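Local coordinates for protein inositol 2-dehydrogenase (Sinorhizobium meliloti, PDB 4HKT) that catalyses the NAD-dependent oxidation of myo-inositol to 2-keto-myo-inositol (scyllo-inosose), the first step of myo-inositol degradation, at residues Thr54-Glu59 with Ile80-Arg85; Asp65-Cys70 with Ala86-Phe91; Ala193-Leu198 with Gly207-Val212. One frame throughout, in Å; residues are numbered along the deposited sequence.

Contact 1. Residues Thr54-Glu59 with Ile80-Arg85; sequences TIDAIE and IERFAR. With EDO (1,2-ethanediol), chain T; EDO (1,2-ethanediol), chain U.
Arg82 of helix 76-85 reaches Glu59 and Asp56 of helix 55-60 where the two helices lie side by side on one side of the parallel sheet, a salt-bridge network outside and apolar packing beneath. The grip on Glu59 is side-on: Arg82 NH2 meets Glu59 OE1 at 2.7 Å and Arg82 NE meets Glu59 OE2 at 3.2 Å, both bonds almost straight. The carboxylate oxygens lie in the guanidinium plane, yet the guanidinium approaches from above the carboxylate plane, the two groups turned 55° apart. A bend in the arginine chain at chi3 (72°) sets NE for this approach. Asp56 OD1 takes a second, weak bond from Arg82 NH2 at 2.9 Å, and a water joins Asp56 OD1 to Arg82 NH1. The sheet is that of the Rossmann fold; on it the axes of 55-59 and 80-85 approach to 10.8 Å, inclined by 32°. Nearer the sheet, the Phe83 ring reaches helix 55-60: Phe83 CE1 lies 3.5 Å from Glu59 CA and 3.8 Å from Ile58 CG2, while Ile55 CG2 approaches Phe83 CE2. Ile58 and Phe83 touch Val67 of strand 66-69. A second water donates to Glu59 OE2 and Arg82 O, tying carboxylate to helix backbone.

Contact 2. Residues Asp65-Cys70 with Ala86-Phe91; sequences DAVVIC and AGKAIF
Strands 66-69 and 89-93 run parallel side by side, the axes of 66-69 and 89-91 being 4.7 Å apart and 20° askew, with Ala66 opposite Ala89, Val67 opposite Ile90 and Val68 opposite Phe91. They are the two strands of a beta-alpha-beta unit of the Rossmann fold, joined through helix 76-85. Four backbone bonds alternate between them: Ala89 N to Asp65 O (3.0 Å), Val67 N to Ala89 O (2.8 Å), Phe91 N to Val67 O and Ile69 N to Phe91 O. Ala66 CA also comes within 3.1 Å of Ala89 O in a CA-H...O contact.

The side chains divide between the sheet's two faces. Val67 and Ile90 point the same way, toward the helix 76-85 side, where Val67 CG2 meets Ile90 CG1 at 4.1 Å and Phe83 packs on Val67. Ile69 CD1 reaches back to Ile90 CG2 at 3.6 Å, and Ile69 also touches Leu79 of that helix. Lys88 passes its CG near Val67 CG1 at 4.3 Å, then carries NZ away to the carbonyl oxygens of Glu59 and Ala61. On the other face Ala66 CB faces Ala89 CB, and Phe291 of helix 281-297 and His18 of helix 13-24 add to the surroundings of Phe91. Phe91 CG is anti to its backbone N (chi1 174°), and the side chains of Phe91 and Val68 lie side by side, pointing the same way, with Val68 CG1 4.0 Å from Phe91 CD2.

Contact 3. Residues Ala193-Leu198 with Gly207-Val212; sequences ATAAVL and GDYDSV
Asp210 meets the 193-198 segment at a classic beta bulge, where Asp210 and Ser211 both face Ala196 at the end of the antiparallel pairing of strands 188-196 and 211-218 in the C-terminal domain. Ala196 O accepts from Asp210 N at 2.9 Å and from Ser211 N at 3.2 Å, and Ala196 N returns a bond to Ser211 O. From Asp210 CB, chi1 of 65° puts CG between the backbone N and the carbonyl carbon, in the crowded position; Asp210 CG lies 3.5 Å from Leu198 N. At the tip, Asp210 OD1 takes two bonds: Leu198 N arrives on the syn side at 2.9 Å, nearly straight, and Ser211 OG donates on the anti side at 2.7 Å. Asp210 OD2 stands 3.7 Å from Val197 CG1 and accepts from Ile199 N and Asp200 N, so one carboxylate gathers the N-H groups that follow the strand's end. An alanine here would probably leave Leu198 N, Ser211 OG and the N-H groups of Ile199 and Asp200 without this acceptor.

Next to the bulge Ala195 pairs with Val212, Ala195 CB lying 3.6 Å from Val212 CG1. A second subunit packs here: Gln223 of that chain bonds to Thr194 OG1 and Ser211 O. Ala195 CB also sits over one face of the Tyr209 ring in a CH-pi contact, 3.5 Å from the ring centroid and 17° off its normal.

Contacts 1 and 2 belong to the NAD-binding Rossmann domain and touch, their centres about 8 Å apart. Their segments alternate along the chain: helix 55-60, strand 66-69, helix 76-85, then strand 89-93. The helix pair of contact 1 lies against the strands of contact 2, with Phe83 packed on Val67. Lys88 stitches them together through probable hydrogen bonds, its NZ to Glu59 O and its N to Phe83 O. Contact 3 comes later, in the C-terminal domain, its centre about 37 Å from that of contact 1 and about 35 Å from that of contact 2. It lies in the mixed sheet, where a second subunit packs, so the three sample the nucleotide-binding fold and the domain that meets a neighbouring subunit.

Contact 1. Residues Thr54-Glu59 with Ile80-Arg85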
ATOM      1  N   THR B  54      -2.597  25.320  43.610  1.00 36.77           N
ATOM      2  CA  THR B  54      -1.165  25.127  43.735  1.00 39.83           C
ATOM      3  C   THR B  54      -0.927  23.623  43.859  1.00 34.42           C
ATOM      4  O   THR B  54      -1.875  22.856  44.046  1.00 33.12           O
ATOM      5  CB  THR B  54      -0.593  25.829  44.976  1.00 40.09           C
ATOM      6  OG1 THR B  54      -1.122  25.219  46.156  1.00 39.59           O
ATOM      7  CG2 THR B  54      -0.942  27.329  44.962  1.00 42.78           C
ATOM      8  N   ILE B  55       0.338  23.225  43.767  1.00 35.15           N
ATOM      9  CA  ILE B  55       0.735  21.824  43.956  1.00 34.54           C
ATOM     10  C   ILE B  55       0.524  21.412  45.412  1.00 34.00           C
ATOM     11  O   ILE B  55      -0.061  20.356  45.688  1.00 34.59           O
ATOM     12  CB  ILE B  55       2.188  21.585  43.499  1.00 35.57           C
ATOM     13  CG1 ILE B  55       2.254  21.763  41.968  1.00 38.30           C
ATOM     14  CG2 ILE B  55       2.668  20.200  43.945  1.00 35.17           C
ATOM     15  CD1 ILE B  55       3.642  21.865  41.377  1.00 38.58           C
ATOM     16  N   ASP B  56       0.954  22.256  46.347  1.00 34.49           N
ATOM     17  CA  ASP B  56       0.688  22.025  47.778  1.00 35.80           C
ATOM     18  C   ASP B  56      -0.807  21.745  48.043  1.00 34.81           C
ATOM     19  O   ASP B  56      -1.164  20.898  48.856  1.00 34.11           O
ATOM     20  CB  ASP B  56       1.135  23.236  48.635  1.00 38.57           C
ATOM     21  CG  ASP B  56       2.666  23.311  48.842  1.00 44.30           C
ATOM     22  OD1 ASP B  56       3.405  22.374  48.448  1.00 45.80           O
ATOM     23  OD2 ASP B  56       3.139  24.323  49.414  1.00 42.96           O
ATOM     24  N   ALA B  57      -1.670  22.472  47.363  1.00 32.46           N
ATOM     25  CA  ALA B  57      -3.105  22.350  47.589  1.00 36.61           C
ATOM     26  C   ALA B  57      -3.587  21.010  47.040  1.00 32.90           C
ATOM     27  O   ALA B  57      -4.305  20.267  47.703  1.00 34.17           O
ATOM     28  CB  ALA B  57      -3.847  23.502  46.923  1.00 34.97           C
ATOM     29  N   ILE B  58      -3.159  20.693  45.829  1.00 32.42           N
ATOM     30  CA  ILE B  58      -3.497  19.397  45.235  1.00 30.37           C
ATOM     31  C   ILE B  58      -2.972  18.257  46.105  1.00 29.69           C
ATOM     32  O   ILE B  58      -3.702  17.311  46.376  1.00 32.24           O
ATOM     33  CB  ILE B  58      -3.041  19.317  43.759  1.00 33.02           C
ATOM     34  CG1 ILE B  58      -3.869  20.286  42.914  1.00 34.42           C
ATOM     35  CG2 ILE B  58      -3.191  17.901  43.213  1.00 34.43           C
ATOM     36  CD1 ILE B  58      -3.222  20.702  41.598  1.00 35.55           C
ATOM     37  N   GLU B  59      -1.734  18.364  46.592  1.00 28.95           N
ATOM     38  CA  GLU B  59      -1.201  17.389  47.566  1.00 29.75           C
ATOM     39  C   GLU B  59      -2.108  17.179  48.798  1.00 31.82           C
ATOM     40  O   GLU B  59      -2.389  16.031  49.194  1.00 28.52           O
ATOM     41  CB  GLU B  59       0.189  17.830  48.012  1.00 31.53           C
ATOM     42  CG  GLU B  59       1.003  16.841  48.852  1.00 31.05           C
ATOM     43  CD  GLU B  59       2.354  17.420  49.242  1.00 33.01           C
ATOM     44  OE1 GLU B  59       2.479  18.668  49.258  1.00 36.09           O
ATOM     45  OE2 GLU B  59       3.296  16.661  49.541  1.00 31.00           O
ATOM     46  N   ILE B  80       6.571  12.443  42.596  1.00 19.36           N
ATOM     47  CA  ILE B  80       6.102  11.069  42.784  1.00 19.10           C
ATOM     48  C   ILE B  80       6.169  10.704  44.268  1.00 19.72           C
ATOM     49  O   ILE B  80       5.203  10.192  44.832  1.00 19.90           O
ATOM     50  CB  ILE B  80       6.913  10.038  41.946  1.00 18.82           C
ATOM     51  CG1 ILE B  80       6.688  10.262  40.457  1.00 18.59           C
ATOM     52  CG2 ILE B  80       6.516   8.631  42.343  1.00 19.81           C
ATOM     53  CD1 ILE B  80       7.752   9.626  39.562  1.00 17.89           C
ATOM     54  N   GLU B  81       7.290  10.961  44.925  1.00 19.59           N
ATOM     55  CA  GLU B  81       7.412  10.612  46.351  1.00 20.41           C
ATOM     56  C   GLU B  81       6.371  11.347  47.227  1.00 20.93           C
ATOM     57  O   GLU B  81       5.759  10.745  48.120  1.00 21.12           O
ATOM     58  CB  GLU B  81       8.829  10.912  46.860  1.00 23.20           C
ATOM     59  CG  GLU B  81       9.877   9.976  46.317  1.00 25.16           C
ATOM     60  CD  GLU B  81      11.302  10.341  46.708  1.00 30.54           C
ATOM     61  OE1 GLU B  81      11.551  11.520  47.056  1.00 35.19           O
ATOM     62  OE2 GLU B  81      12.186   9.453  46.611  1.00 28.52           O
ATOM     63  N   ARG B  82       6.170  12.629  46.966  1.00 21.01           N
ATOM     64  CA  ARG B  82       5.202  13.427  47.708  1.00 21.55           C
ATOM     65  C   ARG B  82       3.755  12.896  47.524  1.00 24.06           C
ATOM     66  O   ARG B  82       2.992  12.743  48.501  1.00 20.89           O
ATOM     67  CB  ARG B  82       5.252  14.872  47.254  1.00 22.05           C
ATOM     68  CG  ARG B  82       6.406  15.707  47.789  1.00 24.64           C
ATOM     69  CD  ARG B  82       6.488  17.028  47.042  1.00 24.67           C
ATOM     70  NE  ARG B  82       5.389  17.884  47.431  1.00 26.58           N
ATOM     71  CZ  ARG B  82       5.175  19.125  47.008  1.00 26.07           C
ATOM     72  NH1 ARG B  82       5.978  19.707  46.137  1.00 24.21           N
ATOM     73  NH2 ARG B  82       4.113  19.789  47.471  1.00 28.12           N
ATOM     74  N   PHE B  83       3.378  12.591  46.287  1.00 21.25           N
ATOM     75  CA  PHE B  83       2.005  12.171  46.067  1.00 21.94           C
ATOM     76  C   PHE B  83       1.780  10.740  46.517  1.00 22.82           C
ATOM     77  O   PHE B  83       0.662  10.392  46.966  1.00 24.82           O
ATOM     78  CB  PHE B  83       1.538  12.504  44.641  1.00 21.68           C
ATOM     79  CG  PHE B  83       1.204  13.945  44.466  1.00 23.55           C
ATOM     80  CD1 PHE B  83      -0.096  14.390  44.671  1.00 26.12           C
ATOM     81  CD2 PHE B  83       2.176  14.878  44.182  1.00 24.01           C
ATOM     82  CE1 PHE B  83      -0.413  15.736  44.552  1.00 26.60           C
ATOM     83  CE2 PHE B  83       1.862  16.214  44.034  1.00 25.36           C
ATOM     84  CZ  PHE B  83       0.559  16.647  44.230  1.00 27.95           C
ATOM     85  N   ALA B  84       2.835   9.925  46.469  1.00 21.09           N
ATOM     86  CA  ALA B  84       2.814   8.595  47.014  1.00 22.28           C
ATOM     87  C   ALA B  84       2.522   8.660  48.516  1.00 26.72           C
ATOM     88  O   ALA B  84       1.614   7.963  49.034  1.00 22.95           O
ATOM     89  CB  ALA B  84       4.138   7.878  46.808  1.00 21.25           C
ATOM     90  N   ARG B  85       3.316   9.466  49.218  1.00 22.08           N
ATOM     91  CA  ARG B  85       3.089   9.652  50.653  1.00 23.63           C
ATOM     92  C   ARG B  85       1.740  10.269  50.984  1.00 24.53           C
ATOM     93  O   ARG B  85       1.169   9.965  52.031  1.00 26.99           O
ATOM     94  CB  ARG B  85       4.202  10.486  51.260  1.00 22.84           C
ATOM     95  CG  ARG B  85       5.451   9.676  51.427  1.00 22.22           C
ATOM     96  CD  ARG B  85       6.607  10.564  51.830  1.00 23.99           C
ATOM     97  NE  ARG B  85       7.739   9.760  52.189  1.00 21.64           N
ATOM     98  CZ  ARG B  85       8.939   9.853  51.646  1.00 22.60           C
ATOM     99  NH1 ARG B  85       9.207  10.765  50.729  1.00 22.41           N
ATOM    100  NH2 ARG B  85       9.868   9.015  52.044  1.00 22.01           N
TER
HETATM  101  C1  EDO T 403       6.859  13.328  50.787  1.00 37.40           C
HETATM  102  O1  EDO T 403       8.060  13.322  50.034  1.00 26.73           O
HETATM  103  C2  EDO T 403       6.341  14.728  50.966  1.00 35.93           C
HETATM  104  O2  EDO T 403       5.841  14.815  52.263  1.00 39.81           O
HETATM  105  C1  EDO U 404       9.975  15.598  48.325  1.00 34.81           C
HETATM  106  O1  EDO U 404       9.203  15.902  49.497  1.00 36.30           O
HETATM  107  C2  EDO U 404      10.015  14.103  48.064  1.00 34.90           C
HETATM  108  O2  EDO U 404      10.753  13.357  49.048  1.00 37.28           O
HETATM  109  O   HOH W   1       5.198  22.593  46.010  1.00 41.49           O
HETATM  110  O   HOH W   2       3.339  14.309  50.615  1.00 25.73           O

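Contact 2. Residues Asp65-Cys70 with Ala86-Phe91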
ATOM      1  N   ASP B  65      -8.087  12.137  43.860  1.00 29.74           N
ATOM      2  CA  ASP B  65      -7.766  10.709  43.944  1.00 30.79           C
ATOM      3  C   ASP B  65      -6.418  10.369  43.258  1.00 28.15           C
ATOM      4  O   ASP B  65      -5.746   9.419  43.622  1.00 29.03           O
ATOM      5  CB  ASP B  65      -8.870   9.893  43.263  1.00 34.06           C
ATOM      6  CG  ASP B  65     -10.283  10.184  43.841  1.00 39.15           C
ATOM      7  OD1 ASP B  65     -10.454  10.072  45.073  1.00 41.97           O
ATOM      8  OD2 ASP B  65     -11.212  10.491  43.056  1.00 38.48           O
ATOM      9  N   ALA B  66      -6.061  11.142  42.249  1.00 27.26           N
ATOM     10  CA  ALA B  66      -5.015  10.767  41.345  1.00 28.56           C
ATOM     11  C   ALA B  66      -4.421  12.032  40.774  1.00 26.91           C
ATOM     12  O   ALA B  66      -5.152  13.019  40.584  1.00 26.53           O
ATOM     13  CB  ALA B  66      -5.586   9.906  40.233  1.00 29.73           C
ATOM     14  N   VAL B  67      -3.112  11.991  40.493  1.00 26.51           N
ATOM     15  CA  VAL B  67      -2.420  13.084  39.818  1.00 28.15           C
ATOM     16  C   VAL B  67      -1.760  12.643  38.528  1.00 28.06           C
ATOM     17  O   VAL B  67      -1.330  11.500  38.399  1.00 28.93           O
ATOM     18  CB  VAL B  67      -1.330  13.774  40.690  1.00 28.67           C
ATOM     19  CG1 VAL B  67      -1.990  14.541  41.807  1.00 32.64           C
ATOM     20  CG2 VAL B  67      -0.328  12.783  41.252  1.00 26.66           C
ATOM     21  N   VAL B  68      -1.702  13.583  37.590  1.00 28.25           N
ATOM     22  CA  VAL B  68      -0.981  13.434  36.345  1.00 27.59           C
ATOM     23  C   VAL B  68       0.145  14.452  36.410  1.00 25.19           C
ATOM     24  O   VAL B  68      -0.103  15.658  36.503  1.00 25.20           O
ATOM     25  CB  VAL B  68      -1.902  13.706  35.147  1.00 28.35           C
ATOM     26  CG1 VAL B  68      -1.103  13.784  33.867  1.00 29.59           C
ATOM     27  CG2 VAL B  68      -2.969  12.613  35.048  1.00 29.15           C
ATOM     28  N   ILE B  69       1.381  13.965  36.380  1.00 23.99           N
ATOM     29  CA  ILE B  69       2.550  14.836  36.502  1.00 23.25           C
ATOM     30  C   ILE B  69       3.161  15.053  35.108  1.00 26.19           C
ATOM     31  O   ILE B  69       3.729  14.115  34.488  1.00 21.59           O
ATOM     32  CB  ILE B  69       3.602  14.269  37.468  1.00 22.79           C
ATOM     33  CG1 ILE B  69       2.995  13.980  38.838  1.00 23.95           C
ATOM     34  CG2 ILE B  69       4.798  15.209  37.548  1.00 22.81           C
ATOM     35  CD1 ILE B  69       3.866  13.123  39.746  1.00 23.16           C
ATOM     36  N   CYS B  70       3.008  16.295  34.641  1.00 26.99           N
ATOM     37  CA  CYS B  70       3.478  16.776  33.354  1.00 28.36           C
ATOM     38  C   CYS B  70       4.385  18.000  33.546  1.00 26.67           C
ATOM     39  O   CYS B  70       4.515  18.796  32.649  1.00 25.75           O
ATOM     40  CB  CYS B  70       2.277  17.181  32.483  1.00 30.40           C
ATOM     41  SG  CYS B  70       1.162  15.788  32.211  1.00 37.93           S
ATOM     42  N   ALA B  86       1.215  11.104  50.108  1.00 24.57           N
ATOM     43  CA  ALA B  86      -0.105  11.678  50.320  1.00 26.98           C
ATOM     44  C   ALA B  86      -1.280  10.757  49.958  1.00 29.04           C
ATOM     45  O   ALA B  86      -2.438  11.145  50.136  1.00 27.79           O
ATOM     46  CB  ALA B  86      -0.240  12.976  49.565  1.00 28.16           C
ATOM     47  N   GLY B  87      -0.987   9.573  49.425  1.00 29.44           N
ATOM     48  CA  GLY B  87      -2.017   8.597  49.075  1.00 30.03           C
ATOM     49  C   GLY B  87      -2.705   8.817  47.740  1.00 29.27           C
ATOM     50  O   GLY B  87      -3.748   8.244  47.509  1.00 33.98           O
ATOM     51  N   LYS B  88      -2.157   9.642  46.856  1.00 27.92           N
ATOM     52  CA  LYS B  88      -2.743   9.805  45.527  1.00 26.85           C
ATOM     53  C   LYS B  88      -2.201   8.699  44.627  1.00 27.08           C
ATOM     54  O   LYS B  88      -1.076   8.238  44.841  1.00 25.85           O
ATOM     55  CB  LYS B  88      -2.400  11.163  44.916  1.00 27.73           C
ATOM     56  CG  LYS B  88      -3.357  12.306  45.245  1.00 28.26           C
ATOM     57  CD  LYS B  88      -3.303  12.756  46.688  1.00 29.12           C
ATOM     58  CE  LYS B  88      -4.152  14.010  46.859  1.00 31.42           C
ATOM     59  NZ  LYS B  88      -4.472  14.333  48.273  1.00 30.67           N
ATOM     60  N   ALA B  89      -3.006   8.245  43.656  1.00 26.93           N
ATOM     61  CA  ALA B  89      -2.471   7.434  42.550  1.00 25.40           C
ATOM     62  C   ALA B  89      -1.734   8.406  41.632  1.00 23.58           C
ATOM     63  O   ALA B  89      -2.122   9.560  41.496  1.00 22.53           O
ATOM     64  CB  ALA B  89      -3.596   6.715  41.797  1.00 25.86           C
ATOM     65  N   ILE B  90      -0.683   7.925  40.970  1.00 23.98           N
ATOM     66  CA  ILE B  90       0.232   8.797  40.229  1.00 21.95           C
ATOM     67  C   ILE B  90       0.479   8.283  38.809  1.00 20.11           C
ATOM     68  O   ILE B  90       0.870   7.134  38.581  1.00 19.03           O
ATOM     69  CB  ILE B  90       1.597   8.855  40.937  1.00 21.89           C
ATOM     70  CG1 ILE B  90       1.456   9.273  42.392  1.00 22.30           C
ATOM     71  CG2 ILE B  90       2.544   9.803  40.240  1.00 22.48           C
ATOM     72  CD1 ILE B  90       2.360   8.469  43.298  1.00 23.62           C
ATOM     73  N   PHE B  91       0.232   9.150  37.873  1.00 19.38           N
ATOM     74  CA  PHE B  91       0.657   8.929  36.521  1.00 21.91           C
ATOM     75  C   PHE B  91       1.754   9.963  36.270  1.00 21.54           C
ATOM     76  O   PHE B  91       1.501  11.167  36.387  1.00 25.42           O
ATOM     77  CB  PHE B  91      -0.484   9.133  35.530  1.00 22.07           C
ATOM     78  CG  PHE B  91      -0.041   9.048  34.118  1.00 23.52           C
ATOM     79  CD1 PHE B  91      -0.080   7.835  33.436  1.00 25.29           C
ATOM     80  CD2 PHE B  91       0.486  10.146  33.492  1.00 23.91           C
ATOM     81  CE1 PHE B  91       0.394   7.743  32.143  1.00 24.51           C
ATOM     82  CE2 PHE B  91       0.969  10.068  32.206  1.00 25.42           C
ATOM     83  CZ  PHE B  91       0.927   8.857  31.529  1.00 23.99           C
TER

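Contact 3. Residues Ala193-Leu198 with Gly207-Val212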
ATOM      1  N   ALA B 193      25.783   0.699  20.523  1.00 15.23           N
ATOM      2  CA  ALA B 193      25.207   1.896  19.919  1.00 14.41           C
ATOM      3  C   ALA B 193      26.226   2.742  19.196  1.00 14.88           C
ATOM      4  O   ALA B 193      27.421   2.698  19.494  1.00 13.76           O
ATOM      5  CB  ALA B 193      24.574   2.756  20.984  1.00 13.65           C
ATOM      6  N   THR B 194      25.734   3.476  18.214  1.00 15.34           N
ATOM      7  CA  THR B 194      26.551   4.465  17.527  1.00 17.12           C
ATOM      8  C   THR B 194      25.774   5.763  17.509  1.00 15.85           C
ATOM      9  O   THR B 194      24.550   5.765  17.610  1.00 14.07           O
ATOM     10  CB  THR B 194      26.855   4.053  16.091  1.00 18.40           C
ATOM     11  OG1 THR B 194      25.630   3.809  15.410  1.00 21.55           O
ATOM     12  CG2 THR B 194      27.742   2.786  16.054  1.00 19.95           C
ATOM     13  N   ALA B 195      26.484   6.863  17.304  1.00 15.64           N
ATOM     14  CA  ALA B 195      25.852   8.189  17.319  1.00 15.43           C
ATOM     15  C   ALA B 195      26.658   9.200  16.510  1.00 16.32           C
ATOM     16  O   ALA B 195      27.857   9.033  16.289  1.00 15.82           O
ATOM     17  CB  ALA B 195      25.720   8.691  18.747  1.00 15.21           C
ATOM     18  N   ALA B 196      25.973  10.238  16.072  1.00 17.12           N
ATOM     19  CA  ALA B 196      26.606  11.340  15.390  1.00 17.81           C
ATOM     20  C   ALA B 196      25.687  12.598  15.468  1.00 18.83           C
ATOM     21  O   ALA B 196      24.509  12.536  15.869  1.00 17.34           O
ATOM     22  CB  ALA B 196      26.847  10.989  13.934  1.00 16.95           C
ATOM     23  N   VAL B 197      26.277  13.685  15.001  1.00 20.14           N
ATOM     24  CA  VAL B 197      25.626  14.962  14.776  1.00 20.04           C
ATOM     25  C   VAL B 197      25.636  15.186  13.287  1.00 19.85           C
ATOM     26  O   VAL B 197      26.650  15.571  12.720  1.00 19.56           O
ATOM     27  CB  VAL B 197      26.417  16.067  15.488  1.00 20.44           C
ATOM     28  CG1 VAL B 197      25.778  17.443  15.280  1.00 21.79           C
ATOM     29  CG2 VAL B 197      26.485  15.731  16.963  1.00 21.37           C
ATOM     30  N   LEU B 198      24.507  14.909  12.654  1.00 19.25           N
ATOM     31  CA  LEU B 198      24.355  15.029  11.228  1.00 19.85           C
ATOM     32  C   LEU B 198      23.398  16.174  10.863  1.00 19.96           C
ATOM     33  O   LEU B 198      23.332  16.566   9.699  1.00 19.68           O
ATOM     34  CB  LEU B 198      23.758  13.739  10.653  1.00 19.74           C
ATOM     35  CG  LEU B 198      24.603  12.497  10.935  1.00 19.87           C
ATOM     36  CD1 LEU B 198      24.004  11.243  10.380  1.00 18.21           C
ATOM     37  CD2 LEU B 198      25.972  12.668  10.330  1.00 21.66           C
ATOM     38  N   GLY B 207      26.663  19.149  23.472  1.00 23.80           N
ATOM     39  CA  GLY B 207      27.019  17.861  24.083  1.00 23.56           C
ATOM     40  C   GLY B 207      26.085  16.686  23.774  1.00 21.09           C
ATOM     41  O   GLY B 207      26.146  15.661  24.461  1.00 21.52           O
ATOM     42  N   ASP B 208      25.279  16.799  22.716  1.00 19.25           N
ATOM     43  CA  ASP B 208      24.289  15.782  22.392  1.00 19.01           C
ATOM     44  C   ASP B 208      24.548  15.259  20.961  1.00 18.06           C
ATOM     45  O   ASP B 208      25.393  15.753  20.255  1.00 19.53           O
ATOM     46  CB  ASP B 208      22.870  16.347  22.526  1.00 18.55           C
ATOM     47  CG  ASP B 208      21.813  15.280  22.736  1.00 20.44           C
ATOM     48  OD1 ASP B 208      22.153  14.065  22.967  1.00 20.05           O
ATOM     49  OD2 ASP B 208      20.611  15.655  22.667  1.00 20.94           O
ATOM     50  N   TYR B 209      23.790  14.240  20.574  1.00 17.73           N
ATOM     51  CA  TYR B 209      23.841  13.685  19.274  1.00 17.06           C
ATOM     52  C   TYR B 209      22.448  13.826  18.720  1.00 16.64           C
ATOM     53  O   TYR B 209      21.467  13.909  19.492  1.00 17.40           O
ATOM     54  CB  TYR B 209      24.231  12.186  19.367  1.00 17.96           C
ATOM     55  CG  TYR B 209      25.641  11.896  19.874  1.00 19.87           C
ATOM     56  CD1 TYR B 209      26.750  12.077  19.049  1.00 21.49           C
ATOM     57  CD2 TYR B 209      25.854  11.383  21.159  1.00 22.28           C
ATOM     58  CE1 TYR B 209      28.042  11.812  19.494  1.00 21.77           C
ATOM     59  CE2 TYR B 209      27.140  11.103  21.608  1.00 22.03           C
ATOM     60  CZ  TYR B 209      28.223  11.323  20.769  1.00 23.80           C
ATOM     61  OH  TYR B 209      29.485  11.007  21.228  1.00 26.04           O
ATOM     62  N   ASP B 210      22.321  13.731  17.400  1.00 16.05           N
ATOM     63  CA  ASP B 210      21.004  13.826  16.756  1.00 16.32           C
ATOM     64  C   ASP B 210      20.582  12.666  15.861  1.00 15.25           C
ATOM     65  O   ASP B 210      19.449  12.651  15.362  1.00 16.40           O
ATOM     66  CB  ASP B 210      20.878  15.161  16.007  1.00 17.68           C
ATOM     67  CG  ASP B 210      21.853  15.281  14.833  1.00 20.31           C
ATOM     68  OD1 ASP B 210      22.148  14.253  14.132  1.00 18.52           O
ATOM     69  OD2 ASP B 210      22.325  16.439  14.609  1.00 19.33           O
ATOM     70  N   SER B 211      21.475  11.705  15.658  1.00 15.97           N
ATOM     71  CA  SER B 211      21.258  10.565  14.784  1.00 16.44           C
ATOM     72  C   SER B 211      21.963   9.353  15.409  1.00 16.62           C
ATOM     73  O   SER B 211      23.197   9.359  15.587  1.00 14.90           O
ATOM     74  CB  SER B 211      21.861  10.835  13.410  1.00 17.77           C
ATOM     75  OG  SER B 211      21.329  12.026  12.851  1.00 17.55           O
ATOM     76  N   VAL B 212      21.178   8.321  15.790  1.00 16.42           N
ATOM     77  CA  VAL B 212      21.717   7.221  16.585  1.00 14.23           C
ATOM     78  C   VAL B 212      21.128   5.898  16.110  1.00 14.57           C
ATOM     79  O   VAL B 212      19.991   5.837  15.614  1.00 15.55           O
ATOM     80  CB  VAL B 212      21.481   7.384  18.110  1.00 14.48           C
ATOM     81  CG1 VAL B 212      22.097   8.660  18.635  1.00 16.22           C
ATOM     82  CG2 VAL B 212      20.012   7.392  18.473  1.00 15.08           C
TER